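GDSL-like protein (Collinsella aerofaciens ATCC 25986, PDB 7BXD) probably acts as an acyl hydrolase of the SGNH (GDSL-like) family, cleaving acyl groups from ester substrates. Local coordinates at residues V148-C153 and P193-Y198; V66-G71 and G93-A98; N108-N113 and D162-D167. One frame throughout, in Å; residues are numbered along the deposited sequence.

Interaction 1 (V148-C153 and P193-Y198); sequences VFMTPC and PVIDLY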
loop_
_atom_site.group_PDB
_atom_site.type_symbol
_atom_site.label_atom_id
_atom_site.label_comp_id
_atom_site.label_asym_id
_atom_site.label_seq_id
_atom_site.Cartn_x
_atom_site.Cartn_y
_atom_site.Cartn_z
ATOM N N VAL A 148 -6.030 -5.416 7.276
ATOM C CA VAL A 148 -4.947 -4.600 7.818
ATOM C C VAL A 148 -4.555 -3.621 6.719
ATOM O O VAL A 148 -4.310 -4.035 5.574
ATOM C CB VAL A 148 -3.731 -5.475 8.210
ATOM C CG1 VAL A 148 -2.594 -4.627 8.737
ATOM C CG2 VAL A 148 -4.099 -6.555 9.231
ATOM N N PHE A 149 -4.459 -2.340 7.060
ATOM C CA PHE A 149 -3.944 -1.348 6.119
ATOM C C PHE A 149 -2.481 -1.077 6.453
ATOM O O PHE A 149 -2.077 -1.094 7.619
ATOM C CB PHE A 149 -4.720 -0.020 6.182
ATOM C CG PHE A 149 -5.845 0.069 5.188
ATOM C CD1 PHE A 149 -6.926 -0.817 5.251
ATOM C CD2 PHE A 149 -5.808 1.016 4.162
ATOM C CE1 PHE A 149 -7.952 -0.721 4.310
ATOM C CE2 PHE A 149 -6.860 1.108 3.242
ATOM C CZ PHE A 149 -7.928 0.240 3.311
ATOM N N MET A 150 -1.690 -0.793 5.418
ATOM C CA MET A 150 -0.314 -0.336 5.589
ATOM C C MET A 150 -0.188 1.031 4.952
ATOM O O MET A 150 -0.547 1.220 3.789
ATOM C CB MET A 150 0.695 -1.328 4.957
ATOM C CG MET A 150 0.423 -2.756 5.411
ATOM S SD MET A 150 1.831 -3.882 5.304
ATOM C CE MET A 150 2.133 -3.840 3.531
ATOM N N THR A 151 0.287 2.003 5.715
ATOM C CA THR A 151 0.420 3.353 5.175
ATOM C C THR A 151 1.493 3.380 4.084
ATOM O O THR A 151 2.450 2.598 4.126
ATOM C CB THR A 151 0.751 4.333 6.293
ATOM O OG1 THR A 151 1.925 3.840 6.957
ATOM C CG2 THR A 151 -0.396 4.493 7.292
ATOM N N PRO A 152 1.342 4.267 3.097
ATOM C CA PRO A 152 2.279 4.279 1.962
ATOM C C PRO A 152 3.663 4.714 2.387
ATOM O O PRO A 152 3.828 5.678 3.154
ATOM C CB PRO A 152 1.654 5.313 1.000
ATOM C CG PRO A 152 0.769 6.190 1.890
ATOM C CD PRO A 152 0.224 5.210 2.914
ATOM N N CYS A 153 4.689 4.003 1.867
ATOM C CA CYS A 153 6.057 4.347 2.232
ATOM C C CYS A 153 6.440 5.735 1.720
ATOM O O CYS A 153 5.896 6.248 0.732
ATOM C CB CYS A 153 7.037 3.313 1.667
ATOM S SG CYS A 153 6.900 1.741 2.580
ATOM N N PRO A 193 -6.810 -2.393 12.073
ATOM C CA PRO A 193 -5.375 -2.375 12.388
ATOM C C PRO A 193 -4.542 -1.790 11.251
ATOM O O PRO A 193 -4.831 -2.006 10.064
ATOM C CB PRO A 193 -5.069 -3.857 12.613
ATOM C CG PRO A 193 -6.375 -4.477 12.992
ATOM C CD PRO A 193 -7.382 -3.759 12.152
ATOM N N VAL A 194 -3.476 -1.074 11.636
ATOM C CA VAL A 194 -2.589 -0.406 10.684
ATOM C C VAL A 194 -1.143 -0.784 10.985
ATOM O O VAL A 194 -0.726 -0.769 12.148
ATOM C CB VAL A 194 -2.757 1.130 10.750
ATOM C CG1 VAL A 194 -1.747 1.831 9.863
ATOM C CG2 VAL A 194 -4.173 1.528 10.352
ATOM N N ILE A 195 -0.375 -1.082 9.939
ATOM C CA ILE A 195 1.088 -1.158 10.019
ATOM C C ILE A 195 1.621 0.117 9.380
ATOM O O ILE A 195 1.410 0.352 8.185
ATOM C CB ILE A 195 1.631 -2.404 9.289
ATOM C CG1 ILE A 195 1.014 -3.684 9.860
ATOM C CG2 ILE A 195 3.178 -2.409 9.347
ATOM C CD1 ILE A 195 1.234 -4.917 9.023
ATOM N N ASP A 196 2.281 0.961 10.178
ATOM C CA ASP A 196 2.621 2.312 9.712
ATOM C C ASP A 196 3.989 2.283 9.031
ATOM O O ASP A 196 5.015 2.698 9.599
ATOM C CB ASP A 196 2.560 3.306 10.866
ATOM C CG ASP A 196 2.587 4.748 10.394
ATOM O OD1 ASP A 196 2.830 5.030 9.194
ATOM O OD2 ASP A 196 2.400 5.625 11.263
ATOM N N LEU A 197 4.008 1.774 7.786
ATOM C CA LEU A 197 5.240 1.747 6.992
ATOM C C LEU A 197 5.700 3.143 6.582
ATOM O O LEU A 197 6.922 3.364 6.446
ATOM C CB LEU A 197 5.073 0.882 5.735
ATOM C CG LEU A 197 4.838 -0.608 5.998
ATOM C CD1 LEU A 197 4.689 -1.331 4.646
ATOM C CD2 LEU A 197 5.934 -1.246 6.868
ATOM N N TYR A 198 4.763 4.081 6.412
ATOM C CA TYR A 198 5.154 5.475 6.199
ATOM C C TYR A 198 6.154 5.925 7.257
ATOM O O TYR A 198 7.192 6.525 6.943
ATOM C CB TYR A 198 3.904 6.352 6.230
ATOM C CG TYR A 198 4.206 7.831 6.116
ATOM C CD1 TYR A 198 4.533 8.435 4.894
ATOM C CD2 TYR A 198 4.138 8.655 7.256
ATOM C CE1 TYR A 198 4.761 9.814 4.813
ATOM C CE2 TYR A 198 4.352 10.021 7.178
ATOM C CZ TYR A 198 4.684 10.604 5.963
ATOM O OH TYR A 198 4.955 11.952 5.882
#
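Phe149 and Met150 pair in parallel with Val194 and Ile195, the directions of the two segments differing by 4°. In the backbone hydrogen bonds, Phe149 N donates to Pro193 O, Ile195 N to Phe149 O (2.9 Å) and, longest of the three, Thr151 N to Ile195 O (3.2 Å). On the face carrying Met150 and Ile195, these side chains lie side by side, with Met150 SD 3.9 Å from Ile195 CD1. Met150 CE meets Leu197 CD1 at 3.8 Å. Strand 194-195 is the outermost on this side of the parallel sheet of an SGNH-type alpha/beta fold: helix 223-240 covers the Met150 face, while helix 176-189 covers the face of Phe149 and Val194. The chi1 of Thr151 (55°) sets OG1 between the backbone N and the carbonyl carbon, from where it donates to Asp196 OD1 (2.7 Å), met on the anti side and 30° out of the carboxylate plane. The same OG1 accepts from Tyr198 N at 2.9 Å. Asp196 is the N-cap of helix 197-200, its OD1 also accepting from Ala199 N. Beyond it, Pro152 O lies in the plane of the Tyr198 ring, at its edge, 3.3 Å from CD1.

Interaction 2 (V66-G71 and G93-A98); sequences VVENFG and GIDDAA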
loop_
_atom_site.group_PDB
_atom_site.type_symbol
_atom_site.label_atom_id
_atom_site.label_comp_id
_atom_site.label_asym_id
_atom_site.label_seq_id
_atom_site.Cartn_x
_atom_site.Cartn_y
_atom_site.Cartn_z
ATOM N N VAL A 66 0.001 -18.733 2.620
ATOM C CA VAL A 66 -0.092 -18.626 1.172
ATOM C C VAL A 66 -0.362 -17.166 0.859
ATOM O O VAL A 66 -1.318 -16.586 1.379
ATOM C CB VAL A 66 -1.205 -19.529 0.627
ATOM C CG1 VAL A 66 -1.415 -19.294 -0.875
ATOM C CG2 VAL A 66 -0.869 -20.979 0.904
ATOM N N VAL A 67 0.480 -16.551 0.044
ATOM C CA VAL A 67 0.415 -15.111 -0.174
ATOM C C VAL A 67 0.074 -14.856 -1.634
ATOM O O VAL A 67 0.734 -15.396 -2.533
ATOM C CB VAL A 67 1.721 -14.416 0.245
ATOM C CG1 VAL A 67 1.586 -12.903 0.062
ATOM C CG2 VAL A 67 2.047 -14.732 1.708
ATOM N N GLU A 68 -0.972 -14.063 -1.871
ATOM C CA GLU A 68 -1.414 -13.712 -3.210
ATOM C C GLU A 68 -1.076 -12.254 -3.502
ATOM O O GLU A 68 -1.323 -11.366 -2.676
ATOM C CB GLU A 68 -2.933 -13.886 -3.338
ATOM C CG GLU A 68 -3.436 -15.251 -2.891
ATOM C CD GLU A 68 -4.930 -15.377 -2.938
ATOM O OE1 GLU A 68 -5.608 -14.408 -2.541
ATOM O OE2 GLU A 68 -5.418 -16.467 -3.341
ATOM N N ASN A 69 -0.554 -11.992 -4.695
ATOM C CA ASN A 69 -0.126 -10.655 -5.108
ATOM C C ASN A 69 -1.186 -10.046 -6.027
ATOM O O ASN A 69 -1.329 -10.471 -7.177
ATOM C CB ASN A 69 1.223 -10.758 -5.815
ATOM C CG ASN A 69 1.821 -9.397 -6.111
ATOM O OD1 ASN A 69 1.158 -8.532 -6.700
ATOM N ND2 ASN A 69 3.072 -9.191 -5.722
ATOM N N PHE A 70 -1.889 -9.022 -5.538
ATOM C CA PHE A 70 -2.797 -8.212 -6.343
ATOM C C PHE A 70 -2.286 -6.767 -6.368
ATOM O O PHE A 70 -2.995 -5.811 -6.039
ATOM C CB PHE A 70 -4.247 -8.319 -5.843
ATOM C CG PHE A 70 -4.882 -9.649 -6.145
ATOM C CD1 PHE A 70 -5.558 -9.850 -7.339
ATOM C CD2 PHE A 70 -4.773 -10.722 -5.255
ATOM C CE1 PHE A 70 -6.142 -11.099 -7.616
ATOM C CE2 PHE A 70 -5.367 -11.961 -5.537
ATOM C CZ PHE A 70 -6.069 -12.129 -6.710
ATOM N N GLY A 71 -1.027 -6.605 -6.758
ATOM C CA GLY A 71 -0.462 -5.293 -6.975
ATOM C C GLY A 71 -0.524 -4.925 -8.448
ATOM O O GLY A 71 -0.280 -5.772 -9.318
ATOM N N GLY A 93 -12.655 -7.568 -8.588
ATOM C CA GLY A 93 -11.953 -8.581 -9.352
ATOM C C GLY A 93 -10.841 -9.312 -8.634
ATOM O O GLY A 93 -10.188 -10.165 -9.254
ATOM N N ILE A 94 -10.561 -8.998 -7.355
ATOM C CA ILE A 94 -9.523 -9.719 -6.605
ATOM C C ILE A 94 -10.179 -10.830 -5.796
ATOM O O ILE A 94 -11.394 -10.887 -5.612
ATOM C CB ILE A 94 -8.652 -8.794 -5.727
ATOM C CG1 ILE A 94 -9.364 -8.390 -4.424
ATOM C CG2 ILE A 94 -8.179 -7.562 -6.525
ATOM C CD1 ILE A 94 -8.503 -7.502 -3.501
ATOM N N ASP A 95 -9.363 -11.772 -5.329
ATOM C CA ASP A 95 -9.864 -12.904 -4.553
ATOM C C ASP A 95 -10.692 -12.416 -3.365
ATOM O O ASP A 95 -10.243 -11.541 -2.604
ATOM C CB ASP A 95 -8.649 -13.692 -4.043
ATOM C CG ASP A 95 -9.021 -14.907 -3.231
ATOM O OD1 ASP A 95 -10.169 -15.418 -3.332
ATOM O OD2 ASP A 95 -8.124 -15.387 -2.483
ATOM N N ASP A 96 -11.915 -12.947 -3.216
ATOM C CA ASP A 96 -12.758 -12.600 -2.069
ATOM C C ASP A 96 -12.708 -13.617 -0.936
ATOM O O ASP A 96 -13.371 -13.421 0.093
ATOM C CB ASP A 96 -14.215 -12.341 -2.494
ATOM C CG ASP A 96 -14.950 -13.606 -2.946
ATOM O OD1 ASP A 96 -14.454 -14.734 -2.719
ATOM O OD2 ASP A 96 -16.059 -13.450 -3.506
ATOM N N ALA A 97 -11.914 -14.683 -1.085
ATOM C CA ALA A 97 -11.956 -15.819 -0.176
ATOM C C ALA A 97 -10.726 -15.913 0.718
ATOM O O ALA A 97 -10.564 -16.920 1.409
ATOM C CB ALA A 97 -12.134 -17.113 -0.978
ATOM N N ALA A 98 -9.869 -14.890 0.753
ATOM C CA ALA A 98 -8.683 -14.967 1.587
ATOM C C ALA A 98 -9.037 -14.781 3.066
ATOM O O ALA A 98 -10.100 -14.251 3.433
ATOM C CB ALA A 98 -7.677 -13.896 1.171
#
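Asp95, which meets both Glu68 and Phe70, uses its two carboxylate oxygens differently: OD1 accepts from Ala97 N at 2.9 Å, closing an Asx turn with the donor above the carboxylate plane, while OD2 faces the strand. There Glu68 crosses the aspartate at about a right angle, the carboxylate planes 61° apart, and Glu68 OE1 comes within 2.7 Å of Asp95 OD2. Asp95 CG, anti to the backbone N (chi1 -179°), is thereby placed 3.5 Å from Glu68 OE1. Two acid oxygens this close are consistent with one group holding a proton. Ile94 lies over one face of the Phe70 ring in a CH-pi contact, its CB 3.9 Å from the centroid, 20° off the normal and offset toward the rim. Ile94 CG2 meets Phe70 CD1, and the far end of the ring, CZ, comes within 3.6 Å of Asp95 N. An alanine in place of Phe70 would probably open a gap beneath Ile94 CB and leave Asp95 N and CB without the ring, the loop less firmly held against the strand. The 93-98 loop follows helix 87-90 and leads into strand 100-104, so this crossover from edge strand 66-71 passes strand 30-35, whose Cys32 touches Phe70 and whose Phe34 touches Ile94.

Interaction 3 (N108-N113 and D162-D167); sequences NDFSRN and DIPASD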
loop_
_atom_site.group_PDB
_atom_site.type_symbol
_atom_site.label_atom_id
_atom_site.label_comp_id
_atom_site.label_asym_id
_atom_site.label_seq_id
_atom_site.Cartn_x
_atom_site.Cartn_y
_atom_site.Cartn_z
ATOM N N ASN A 108 0.375 7.037 -4.942
ATOM C CA ASN A 108 -0.060 7.610 -6.222
ATOM C C ASN A 108 -1.181 8.630 -6.045
ATOM O O ASN A 108 -1.278 9.590 -6.828
ATOM C CB ASN A 108 -0.437 6.531 -7.221
ATOM C CG ASN A 108 0.754 5.677 -7.593
ATOM O OD1 ASN A 108 1.857 6.199 -7.775
ATOM N ND2 ASN A 108 0.540 4.369 -7.725
ATOM N N ASP A 109 -2.050 8.448 -5.044
ATOM C CA ASP A 109 -3.057 9.459 -4.761
ATOM C C ASP A 109 -2.393 10.785 -4.424
ATOM O O ASP A 109 -2.851 11.854 -4.869
ATOM C CB ASP A 109 -3.963 8.988 -3.619
ATOM C CG ASP A 109 -4.644 7.675 -3.944
ATOM O OD1 ASP A 109 -3.917 6.639 -3.924
ATOM O OD2 ASP A 109 -5.868 7.696 -4.232
ATOM N N PHE A 110 -1.329 10.743 -3.599
ATOM C CA PHE A 110 -0.570 11.941 -3.277
ATOM C C PHE A 110 0.087 12.502 -4.542
ATOM O O PHE A 110 -0.078 13.675 -4.881
ATOM C CB PHE A 110 0.487 11.568 -2.233
ATOM C CG PHE A 110 1.643 12.547 -2.145
ATOM C CD1 PHE A 110 1.427 13.892 -1.808
ATOM C CD2 PHE A 110 2.932 12.109 -2.390
ATOM C CE1 PHE A 110 2.507 14.774 -1.721
ATOM C CE2 PHE A 110 4.002 12.985 -2.306
ATOM C CZ PHE A 110 3.786 14.323 -1.977
ATOM N N SER A 111 0.847 11.669 -5.264
ATOM C CA SER A 111 1.668 12.184 -6.354
ATOM C C SER A 111 0.845 12.606 -7.565
ATOM O O SER A 111 1.312 13.442 -8.352
ATOM C CB SER A 111 2.766 11.182 -6.736
ATOM O OG SER A 111 2.250 10.061 -7.415
ATOM N N ARG A 112 -0.348 12.040 -7.755
ATOM C CA ARG A 112 -1.191 12.364 -8.900
ATOM C C ARG A 112 -2.446 13.137 -8.506
ATOM O O ARG A 112 -3.423 13.149 -9.250
ATOM C CB ARG A 112 -1.498 11.104 -9.726
ATOM C CG ARG A 112 -0.254 10.357 -10.183
ATOM C CD ARG A 112 0.687 11.277 -10.933
ATOM N NE ARG A 112 1.692 10.526 -11.672
ATOM C CZ ARG A 112 2.890 11.001 -11.983
ATOM N NH1 ARG A 112 3.230 12.226 -11.607
ATOM N NH2 ARG A 112 3.750 10.249 -12.656
ATOM N N ASN A 113 -2.425 13.830 -7.364
ATOM C CA ASN A 113 -3.375 14.908 -7.098
ATOM C C ASN A 113 -4.819 14.418 -6.993
ATOM O O ASN A 113 -5.742 15.002 -7.551
ATOM C CB ASN A 113 -3.179 16.020 -8.126
ATOM C CG ASN A 113 -1.780 16.511 -8.070
ATOM O OD1 ASN A 113 -1.353 17.006 -7.032
ATOM N ND2 ASN A 113 -1.013 16.315 -9.138
ATOM N N ASP A 162 7.414 13.530 -12.641
ATOM C CA ASP A 162 6.546 14.492 -11.938
ATOM C C ASP A 162 5.993 13.916 -10.628
ATOM O O ASP A 162 4.867 14.216 -10.221
ATOM C CB ASP A 162 5.439 15.068 -12.842
ATOM C CG ASP A 162 4.692 16.254 -12.199
ATOM O OD1 ASP A 162 3.457 16.348 -12.364
ATOM O OD2 ASP A 162 5.330 17.084 -11.515
ATOM N N ILE A 163 6.792 13.110 -9.943
ATOM C CA ILE A 163 6.406 12.533 -8.655
ATOM C C ILE A 163 7.112 13.324 -7.553
ATOM O O ILE A 163 8.350 13.298 -7.491
ATOM C CB ILE A 163 6.770 11.040 -8.593
ATOM C CG1 ILE A 163 5.986 10.278 -9.689
ATOM C CG2 ILE A 163 6.524 10.509 -7.181
ATOM C CD1 ILE A 163 6.337 8.837 -9.866
ATOM N N PRO A 164 6.386 14.003 -6.666
ATOM C CA PRO A 164 7.038 14.763 -5.586
ATOM C C PRO A 164 7.588 13.849 -4.499
ATOM O O PRO A 164 7.131 12.713 -4.308
ATOM C CB PRO A 164 5.910 15.637 -5.025
ATOM C CG PRO A 164 4.652 14.993 -5.456
ATOM C CD PRO A 164 4.918 14.119 -6.636
ATOM N N ALA A 165 8.601 14.349 -3.789
ATOM C CA ALA A 165 9.039 13.691 -2.565
ATOM C C ALA A 165 7.975 13.847 -1.481
ATOM O O ALA A 165 7.128 14.741 -1.522
ATOM C CB ALA A 165 10.327 14.334 -2.057
ATOM N N SER A 166 8.062 13.001 -0.453
ATOM C CA SER A 166 6.982 12.946 0.538
ATOM C C SER A 166 6.776 14.266 1.234
ATOM O O SER A 166 5.636 14.580 1.666
ATOM C CB SER A 166 7.346 11.889 1.589
ATOM O OG SER A 166 7.311 10.603 1.016
ATOM N N ASP A 167 7.869 15.026 1.412
ATOM C CA ASP A 167 7.786 16.288 2.126
ATOM C C ASP A 167 7.502 17.490 1.232
ATOM O O ASP A 167 7.313 18.598 1.760
ATOM C CB ASP A 167 9.052 16.506 2.972
ATOM C CG ASP A 167 10.370 16.436 2.161
ATOM O OD1 ASP A 167 10.412 16.020 0.981
ATOM O OD2 ASP A 167 11.415 16.817 2.740
HETATM O O HOH W 1 1.890 14.393 -10.924
#
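Asp162, which with Ile163 fits a G1 beta bulge, meets Arg112 just past the end of helix 107-111. The Gly-Val-Asn-Asp sequence that leads into and begins this helix resembles the conserved block of SGNH hydrolases whose asparagine, in relatives, contributes to the oxyanion hole. A water in the plane of the Arg112 guanidinium, at its edge, is 2.6 Å from NH1 and also within hydrogen-bonding distance of Asp162 OD1 (2.9 Å) and Ser111 O (2.8 Å). The carboxylate itself stays beyond salt-bridge range, Asp162 OD1 lying 4.2 Å from Arg112 NH1. Ile163 comes next, with CG1 over one face of the guanidinium, 3.7 Å from Arg112 NH2. The arginine chain is bent at chi2 (-54°), which turns CD back from an extended course, and NH2 is held by a hydrogen bond to Lys161 O. Pro164 then wedges against the last helical turn, CD touching Ser111 CB and CG 3.6 Å from Phe110 CZ, as proline and phenylalanine slide past each other in opposite directions. Pro164 O is buried here without a partner in the model. Ala165 turns its side chain away but contributes its carbonyl: Ala165 O lies near the plane of the Phe110 ring, at the edge, 3.4 Å from CZ.

Interactions 1 and 2 reach the same parallel sheet at its two outermost strands, their centres about 18 Å apart, yet their chemistry differs. Interaction 1, its centre about 7 Å from that of the chain, is largely buried and joins strand to strand through backbone bonds before passing to a capped helix start. Interaction 2 sets a loop against a strand with no backbone-to-backbone bond, partly buried, with acid meeting acid. Interaction 3 holds no strand: it is mostly buried, and a water joins loop to helix end where Arg112 is partly exposed. The centres of interactions 2 and 3 each lie about 14 Å from that of the chain, and about 27 Å from each other. Interaction 3 alternates along the chain with interaction 1, whereas interaction 2 closes before either opens.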